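PDB 4XRI: putative uncharacterized protein from Chaetomium thermophilum, which probably carries protein cargo into the nucleus as an importin beta-type transport receptor built of HEAT repeats, with binding to a small GTPase expected from its family. Local coordinates for residues A[811-816]-A[855-860]; A[720-725]-A[772-777]; A[713-718]-A[765-770]. The protein carries 2 engineered substitutions. All coordinates share one frame; numbering follows the deposited sequence.

All three contacts join side-by-side helices that run the same way in the C-terminal part of this HEAT-repeat chain; in contacts 2 and 3 they are nearly parallel. Contacts 2 and 3 hold the same two elements, helix 711-725 and helix 754-780, and their centres are about 10 Å apart. Both are largely buried and apolar, each with one water bridge. Contact 1 lies further along the chain, between helix 809-825 and helix 855-872. It is only partly buried, and a direct arginine-threonine hydrogen bond replaces the glycine and alanine seams. Contacts 1 and 3 touch, with Met768 CG 3.3 Å from Ala814 O. Contacts 1 and 2 do not touch.

Contact 1: residues A[811-816]-A[855-860]; sequences LMRASM and ARTIET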
loop_
_atom_site.group_PDB
_atom_site.type_symbol
_atom_site.label_atom_id
_atom_site.label_comp_id
_atom_site.label_asym_id
_atom_site.label_seq_id
_atom_site.Cartn_x
_atom_site.Cartn_y
_atom_site.Cartn_z
ATOM N N LEU A 811 20.273 9.055 1.731
ATOM C CA LEU A 811 21.320 8.507 2.586
ATOM C C LEU A 811 22.704 8.810 2.021
ATOM O O LEU A 811 23.621 9.178 2.758
ATOM C CB LEU A 811 21.140 6.998 2.755
ATOM C CG LEU A 811 22.210 6.275 3.575
ATOM C CD1 LEU A 811 22.362 6.915 4.947
ATOM C CD2 LEU A 811 21.878 4.794 3.703
ATOM N N MET A 812 22.846 8.667 0.707
ATOM C CA MET A 812 24.119 8.941 0.051
ATOM C C MET A 812 24.417 10.435 0.064
ATOM O O MET A 812 25.563 10.843 0.235
ATOM C CB MET A 812 24.117 8.407 -1.382
ATOM C CG MET A 812 23.837 6.914 -1.480
ATOM S SD MET A 812 24.795 5.925 -0.311
ATOM C CE MET A 812 26.458 6.155 -0.935
ATOM N N ARG A 813 23.379 11.246 -0.114
ATOM C CA ARG A 813 23.529 12.695 -0.046
ATOM C C ARG A 813 24.007 13.122 1.339
ATOM O O ARG A 813 24.988 13.857 1.471
ATOM C CB ARG A 813 22.212 13.395 -0.392
ATOM C CG ARG A 813 22.296 14.915 -0.349
ATOM C CD ARG A 813 21.092 15.574 -1.005
ATOM N NE ARG A 813 19.846 15.299 -0.296
ATOM C CZ ARG A 813 18.911 14.453 -0.718
ATOM N NH1 ARG A 813 19.076 13.790 -1.855
ATOM N NH2 ARG A 813 17.809 14.272 -0.004
ATOM N N ALA A 814 23.310 12.643 2.367
ATOM C CA ALA A 814 23.659 12.941 3.753
ATOM C C ALA A 814 25.077 12.489 4.087
ATOM O O ALA A 814 25.791 13.151 4.843
ATOM C CB ALA A 814 22.666 12.286 4.699
ATOM N N SER A 815 25.476 11.358 3.514
ATOM C CA SER A 815 26.814 10.813 3.724
ATOM C C SER A 815 27.874 11.728 3.125
ATOM O O SER A 815 28.883 12.026 3.766
ATOM C CB SER A 815 26.925 9.414 3.118
ATOM O OG SER A 815 26.002 8.527 3.722
ATOM N N MET A 816 27.638 12.164 1.889
ATOM C CA MET A 816 28.509 13.129 1.229
ATOM C C MET A 816 28.626 14.390 2.073
ATOM O O MET A 816 29.717 14.934 2.244
ATOM C CB MET A 816 27.984 13.479 -0.171
ATOM C CG MET A 816 27.925 12.321 -1.158
ATOM S SD MET A 816 29.534 11.663 -1.638
ATOM C CE MET A 816 29.689 10.261 -0.534
ATOM N N ALA A 855 20.002 16.869 -8.470
ATOM C CA ALA A 855 21.056 17.874 -8.564
ATOM C C ALA A 855 21.670 18.194 -7.204
ATOM O O ALA A 855 22.878 18.404 -7.102
ATOM C CB ALA A 855 20.517 19.141 -9.207
ATOM N N ARG A 856 20.835 18.236 -6.168
ATOM C CA ARG A 856 21.305 18.467 -4.803
ATOM C C ARG A 856 22.396 17.471 -4.430
ATOM O O ARG A 856 23.477 17.848 -3.975
ATOM C CB ARG A 856 20.156 18.352 -3.797
ATOM C CG ARG A 856 19.031 19.354 -3.953
ATOM C CD ARG A 856 17.911 19.012 -2.980
ATOM N NE ARG A 856 16.798 19.953 -3.028
ATOM C CZ ARG A 856 15.673 19.805 -2.335
ATOM N NH1 ARG A 856 14.707 20.707 -2.433
ATOM N NH2 ARG A 856 15.513 18.751 -1.545
ATOM N N THR A 857 22.087 16.197 -4.636
ATOM C CA THR A 857 22.969 15.099 -4.263
ATOM C C THR A 857 24.298 15.144 -5.008
ATOM O O THR A 857 25.364 15.013 -4.403
ATOM C CB THR A 857 22.294 13.742 -4.533
ATOM O OG1 THR A 857 21.012 13.704 -3.891
ATOM C CG2 THR A 857 23.155 12.603 -4.012
ATOM N N ILE A 858 24.227 15.329 -6.321
ATOM C CA ILE A 858 25.418 15.354 -7.160
ATOM C C ILE A 858 26.304 16.551 -6.815
ATOM O O ILE A 858 27.531 16.447 -6.818
ATOM C CB ILE A 858 25.041 15.389 -8.653
ATOM C CG1 ILE A 858 24.249 14.134 -9.023
ATOM C CG2 ILE A 858 26.283 15.495 -9.525
ATOM C CD1 ILE A 858 23.671 14.160 -10.420
ATOM N N GLU A 859 25.678 17.681 -6.499
ATOM C CA GLU A 859 26.417 18.861 -6.062
ATOM C C GLU A 859 27.081 18.618 -4.712
ATOM O O GLU A 859 28.219 19.032 -4.484
ATOM C CB GLU A 859 25.495 20.076 -5.980
ATOM C CG GLU A 859 25.115 20.654 -7.328
ATOM C CD GLU A 859 24.034 21.709 -7.219
ATOM O OE1 GLU A 859 23.464 21.863 -6.118
ATOM O OE2 GLU A 859 23.752 22.382 -8.232
ATOM N N THR A 860 26.362 17.947 -3.818
ATOM C CA THR A 860 26.895 17.607 -2.505
ATOM C C THR A 860 28.071 16.648 -2.646
ATOM O O THR A 860 29.050 16.729 -1.904
ATOM C CB THR A 860 25.820 16.970 -1.603
ATOM O OG1 THR A 860 24.654 17.802 -1.581
ATOM C CG2 THR A 860 26.340 16.796 -0.184
#
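Arg813 crosses Thr857 at about a right angle, its CB and CD packed on it. Its CG is anti to the backbone N. The chain then runs extended to CD and bends at chi3 (65°). This bend brings the guanidinium back beside the threonine. Arg813 NH1 donates a hydrogen bond of 2.8 Å to Thr857 OG1, with an N-H...O angle of 155°. The acceptor sits at the edge of the guanidinium, almost exactly in its plane. The aliphatic part of the arginine packs on the same threonine, with Arg813 CD 3.4 Å from Thr857 OG1 and CB against Thr857 CG2. Thr857 OG1 is also hydrogen-bonded to Glu809. That same carboxylate lies at long range from Arg813 NH1, a weak ion pair outside the two segments.

One turn on, Thr860 turns its methyl to the facing helix. Thr860 CG2 is 3.6 Å from Arg813 O and 3.7 Å from Met816 CB. Thr860 OG1 turns back to Arg856 O, 2.7 Å away, which also accepts from Thr860 N. This bond, made from above the carbonyl plane, helps to fix the rotation, with the methyl toward the facing helix. Met816 offers its CB to Thr860, but the rest of its side chain leads away. On the more exposed side, Arg813 CD meets Arg856 CB at 4.0 Å.

The two short segments run the same way, inclined by 31°, with axes 8.8 Å apart. Such side-by-side pairing suits the alpha-solenoid of a HEAT-repeat protein. Helix 838-849 packs on Met812, Ser815 and Met816, and helix 791-802 packs on Leu811, Met812 and Ser815. Helix 754-780 covers Leu811 and Ala814.

Contact 2: residues A[720-725]-A[772-777]; sequences DIASAI and GGIIGA
Methyl groups packed on backbone, and on each other, carry this contact, and small residues let the helices come close. The axes of the two short segments approach to 7.4 Å. Ala722 CB points at the facing helix and rests on the backbone of Gly773, 3.5 Å from Gly773 O. The same methyl meets Ile774 CG1 and Ala777 CB, each at 4.1 Å. Ala777 in turn sets its CB against the carbonyl of Ala722, 3.2 Å from the O. Each helix thus sets an alanine methyl on the backbone of the other. The Ile774 side chain meets Ala722 through CG1, and also packs on helix 730-743.

Polar contact runs through one water. It lies 2.8 Å from Ser723 OG and donates to Gly773 O, also at 2.8 Å. No direct hydrogen bond links the segments. Ser723 OG lies over the CA of Gly773 at 3.8 Å.

The segments run nearly parallel, 16° apart, and lie on helices 711-725 and 754-780. Close side-by-side packing of this kind, through glycine and alanine, fits the stacked helices of an alpha-solenoid such as the HEAT-repeat superhelix.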
loop_
_atom_site.group_PDB
_atom_site.type_symbol
_atom_site.label_atom_id
_atom_site.label_comp_id
_atom_site.label_asym_id
_atom_site.label_seq_id
_atom_site.Cartn_x
_atom_site.Cartn_y
_atom_site.Cartn_z
ATOM N N ASP A 720 18.869 18.594 13.905
ATOM C CA ASP A 720 18.274 19.927 13.845
ATOM C C ASP A 720 18.481 20.711 15.137
ATOM O O ASP A 720 18.749 21.915 15.105
ATOM C CB ASP A 720 16.780 19.828 13.534
ATOM C CG ASP A 720 16.510 19.264 12.153
ATOM O OD1 ASP A 720 17.217 19.654 11.203
ATOM O OD2 ASP A 720 15.592 18.431 12.016
ATOM N N ILE A 721 18.357 20.026 16.270
ATOM C CA ILE A 721 18.555 20.655 17.570
ATOM C C ILE A 721 20.005 21.108 17.732
ATOM O O ILE A 721 20.274 22.211 18.217
ATOM C CB ILE A 721 18.175 19.702 18.717
ATOM C CG1 ILE A 721 16.656 19.522 18.766
ATOM C CG2 ILE A 721 18.683 20.230 20.053
ATOM C CD1 ILE A 721 16.199 18.484 19.764
ATOM N N ALA A 722 20.932 20.252 17.310
ATOM C CA ALA A 722 22.358 20.561 17.365
ATOM C C ALA A 722 22.672 21.833 16.583
ATOM O O ALA A 722 23.433 22.686 17.041
ATOM C CB ALA A 722 23.178 19.393 16.828
ATOM N N SER A 723 22.083 21.947 15.397
ATOM C CA SER A 723 22.259 23.130 14.560
ATOM C C SER A 723 21.708 24.378 15.237
ATOM O O SER A 723 22.285 25.461 15.135
ATOM C CB SER A 723 21.575 22.940 13.203
ATOM O OG SER A 723 22.320 22.075 12.369
ATOM N N ALA A 724 20.590 24.216 15.934
ATOM C CA ALA A 724 19.909 25.340 16.557
ATOM C C ALA A 724 20.640 25.867 17.789
ATOM O O ALA A 724 20.687 27.076 18.015
ATOM C CB ALA A 724 18.481 24.948 16.925
ATOM N N ILE A 725 21.209 24.967 18.587
ATOM C CA ILE A 725 21.759 25.361 19.880
ATOM C C ILE A 725 23.287 25.377 19.928
ATOM O O ILE A 725 23.869 25.760 20.941
ATOM C CB ILE A 725 21.245 24.437 20.996
ATOM C CG1 ILE A 725 21.926 23.068 20.932
ATOM C CG2 ILE A 725 19.736 24.284 20.900
ATOM C CD1 ILE A 725 21.490 22.131 22.039
ATOM N N GLY A 772 25.768 15.143 11.097
ATOM C CA GLY A 772 25.926 16.359 10.319
ATOM C C GLY A 772 25.646 17.623 11.113
ATOM O O GLY A 772 26.420 18.575 11.067
ATOM N N GLY A 773 24.542 17.631 11.850
ATOM C CA GLY A 773 24.193 18.765 12.686
ATOM C C GLY A 773 25.154 18.922 13.850
ATOM O O GLY A 773 25.503 20.039 14.234
ATOM N N ILE A 774 25.585 17.796 14.409
ATOM C CA ILE A 774 26.503 17.796 15.540
ATOM C C ILE A 774 27.882 18.332 15.153
ATOM O O ILE A 774 28.451 19.170 15.859
ATOM C CB ILE A 774 26.649 16.381 16.132
ATOM C CG1 ILE A 774 25.357 15.968 16.843
ATOM C CG2 ILE A 774 27.818 16.327 17.096
ATOM C CD1 ILE A 774 25.326 14.510 17.266
ATOM N N ILE A 775 28.411 17.854 14.028
ATOM C CA ILE A 775 29.708 18.314 13.532
ATOM C C ILE A 775 29.700 19.825 13.324
ATOM O O ILE A 775 30.630 20.523 13.720
ATOM C CB ILE A 775 30.094 17.616 12.210
ATOM C CG1 ILE A 775 30.301 16.119 12.438
ATOM C CG2 ILE A 775 31.360 18.227 11.630
ATOM C CD1 ILE A 775 30.253 15.306 11.164
ATOM N N GLY A 776 28.628 20.322 12.719
ATOM C CA GLY A 776 28.454 21.746 12.505
ATOM C C GLY A 776 28.371 22.526 13.803
ATOM O O GLY A 776 28.924 23.620 13.917
ATOM N N ALA A 777 27.675 21.963 14.786
ATOM C CA ALA A 777 27.511 22.612 16.085
ATOM C C ALA A 777 28.843 22.727 16.819
ATOM O O ALA A 777 29.151 23.762 17.412
ATOM C CB ALA A 777 26.505 21.851 16.938
HETATM O O HOH W 1 25.086 22.251 12.634
#

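Contact 3: residues A[713-718]-A[765-770]; sequences AILQCF and EGIMDA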
loop_
_atom_site.group_PDB
_atom_site.type_symbol
_atom_site.label_atom_id
_atom_site.label_comp_id
_atom_site.label_asym_id
_atom_site.label_seq_id
_atom_site.Cartn_x
_atom_site.Cartn_y
_atom_site.Cartn_z
ATOM N N ALA A 713 13.377 9.421 12.787
ATOM C CA ALA A 713 12.993 10.830 12.815
ATOM C C ALA A 713 13.565 11.533 14.045
ATOM O O ALA A 713 13.875 12.724 14.005
ATOM C CB ALA A 713 11.485 10.967 12.782
ATOM N N ILE A 714 13.705 10.788 15.137
ATOM C CA ILE A 714 14.255 11.333 16.377
ATOM C C ILE A 714 15.733 11.696 16.210
ATOM O O ILE A 714 16.199 12.719 16.720
ATOM C CB ILE A 714 14.090 10.336 17.544
ATOM C CG1 ILE A 714 12.628 10.283 17.988
ATOM C CG2 ILE A 714 14.974 10.714 18.722
ATOM C CD1 ILE A 714 12.353 9.234 19.043
ATOM N N LEU A 715 16.459 10.860 15.475
ATOM C CA LEU A 715 17.873 11.111 15.215
ATOM C C LEU A 715 18.049 12.308 14.293
ATOM O O LEU A 715 18.920 13.147 14.513
ATOM C CB LEU A 715 18.540 9.877 14.611
ATOM C CG LEU A 715 18.444 8.609 15.461
ATOM C CD1 LEU A 715 19.266 7.496 14.845
ATOM C CD2 LEU A 715 18.876 8.880 16.900
ATOM N N GLN A 716 17.211 12.379 13.261
ATOM C CA GLN A 716 17.183 13.538 12.373
ATOM C C GLN A 716 16.918 14.792 13.193
ATOM O O GLN A 716 17.506 15.848 12.958
ATOM C CB GLN A 716 16.114 13.377 11.285
ATOM C CG GLN A 716 15.918 14.616 10.432
ATOM C CD GLN A 716 14.710 14.514 9.510
ATOM O OE1 GLN A 716 14.352 13.431 9.041
ATOM N NE2 GLN A 716 14.076 15.650 9.252
ATOM N N CYS A 717 16.032 14.650 14.172
ATOM C CA CYS A 717 15.680 15.737 15.068
ATOM C C CYS A 717 16.877 16.194 15.904
ATOM O O CYS A 717 17.075 17.394 16.114
ATOM C CB CYS A 717 14.534 15.301 15.975
ATOM S SG CYS A 717 13.640 16.643 16.727
ATOM N N PHE A 718 17.668 15.231 16.376
ATOM C CA PHE A 718 18.906 15.525 17.099
ATOM C C PHE A 718 19.800 16.448 16.280
ATOM O O PHE A 718 20.415 17.368 16.810
ATOM C CB PHE A 718 19.671 14.240 17.440
ATOM C CG PHE A 718 19.065 13.448 18.565
ATOM C CD1 PHE A 718 18.194 14.039 19.465
ATOM C CD2 PHE A 718 19.381 12.109 18.727
ATOM C CE1 PHE A 718 17.645 13.303 20.501
ATOM C CE2 PHE A 718 18.836 11.370 19.759
ATOM C CZ PHE A 718 17.965 11.969 20.646
ATOM N N GLU A 765 19.825 7.306 7.549
ATOM C CA GLU A 765 19.576 8.672 7.103
ATOM C C GLU A 765 19.525 9.577 8.324
ATOM O O GLU A 765 20.140 10.645 8.352
ATOM C CB GLU A 765 18.268 8.773 6.312
ATOM C CG GLU A 765 18.326 8.207 4.908
ATOM C CD GLU A 765 17.001 8.349 4.181
ATOM O OE1 GLU A 765 16.196 9.220 4.576
ATOM O OE2 GLU A 765 16.762 7.586 3.222
ATOM N N GLY A 766 18.786 9.128 9.334
ATOM C CA GLY A 766 18.655 9.843 10.588
ATOM C C GLY A 766 19.984 10.021 11.292
ATOM O O GLY A 766 20.313 11.127 11.720
ATOM N N ILE A 767 20.749 8.938 11.406
ATOM C CA ILE A 767 22.059 8.988 12.049
ATOM C C ILE A 767 22.976 9.999 11.371
ATOM O O ILE A 767 23.616 10.819 12.031
ATOM C CB ILE A 767 22.769 7.621 12.034
ATOM C CG1 ILE A 767 21.895 6.537 12.665
ATOM C CG2 ILE A 767 24.095 7.721 12.763
ATOM C CD1 ILE A 767 22.495 5.148 12.575
ATOM N N MET A 768 23.023 9.938 10.046
ATOM C CA MET A 768 23.890 10.815 9.267
ATOM C C MET A 768 23.481 12.276 9.413
ATOM O O MET A 768 24.331 13.159 9.516
ATOM C CB MET A 768 23.873 10.406 7.796
ATOM C CG MET A 768 25.148 10.735 7.049
ATOM S SD MET A 768 26.613 10.058 7.844
ATOM C CE MET A 768 26.169 8.336 7.981
ATOM N N ASP A 769 22.174 12.524 9.431
ATOM C CA ASP A 769 21.658 13.864 9.679
ATOM C C ASP A 769 22.092 14.344 11.059
ATOM O O ASP A 769 22.490 15.497 11.228
ATOM C CB ASP A 769 20.131 13.896 9.565
ATOM C CG ASP A 769 19.645 13.673 8.146
ATOM O OD1 ASP A 769 20.454 13.815 7.204
ATOM O OD2 ASP A 769 18.449 13.365 7.972
ATOM N N ALA A 770 22.008 13.448 12.039
ATOM C CA ALA A 770 22.397 13.754 13.410
ATOM C C ALA A 770 23.862 14.163 13.477
ATOM O O ALA A 770 24.187 15.232 13.994
ATOM C CB ALA A 770 22.133 12.561 14.318
HETATM O O HOH W 2 16.114 11.783 8.005
#
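Leu715 and Ile767 extend side by side and point the same way. Leu715 has CG anti to the carbonyl carbon (chi1 -58°), and CD1 continues the chain with chi2 near 180°. This carries Leu715 CD1 to Ile767 CG1, 3.5 Å away. Ile767 also has CG1 anti to its carbonyl carbon. Although its CB points away from the facing helix, CG1 still reaches Leu715 CD1. Nearer the backbone, Leu715 CB lies 3.6 Å from Gly766 O, directly on the glycine backbone. Ala770 CB sits 3.3 Å from Leu715 O and also meets Phe718 CB at 4.3 Å. The Phe718 ring leads off to its own side, and one face has Ile714 O against it, offset toward the rim.

Gln716 takes another course. Its CG is anti to the backbone N (chi1 173°), and the chain stays extended beyond it. The side chain runs alongside Asp769, with Gln716 CG 3.7 Å from Asp769 OD2. The amide and carboxylate planes are nearly perpendicular. One water joins the two side chains, donating to Gln716 OE1 at 2.6 Å and to Asp769 OD2 at 2.8 Å.

The axes of the two segments run nearly parallel, 6.9 Å apart. Helix 730-743 covers the Leu715, Phe718, Ile767 and Ala770 side. Helices 665-682 and 690-701 pack on helix 711-725, and helix 791-802 packs on Ile767 and Met768.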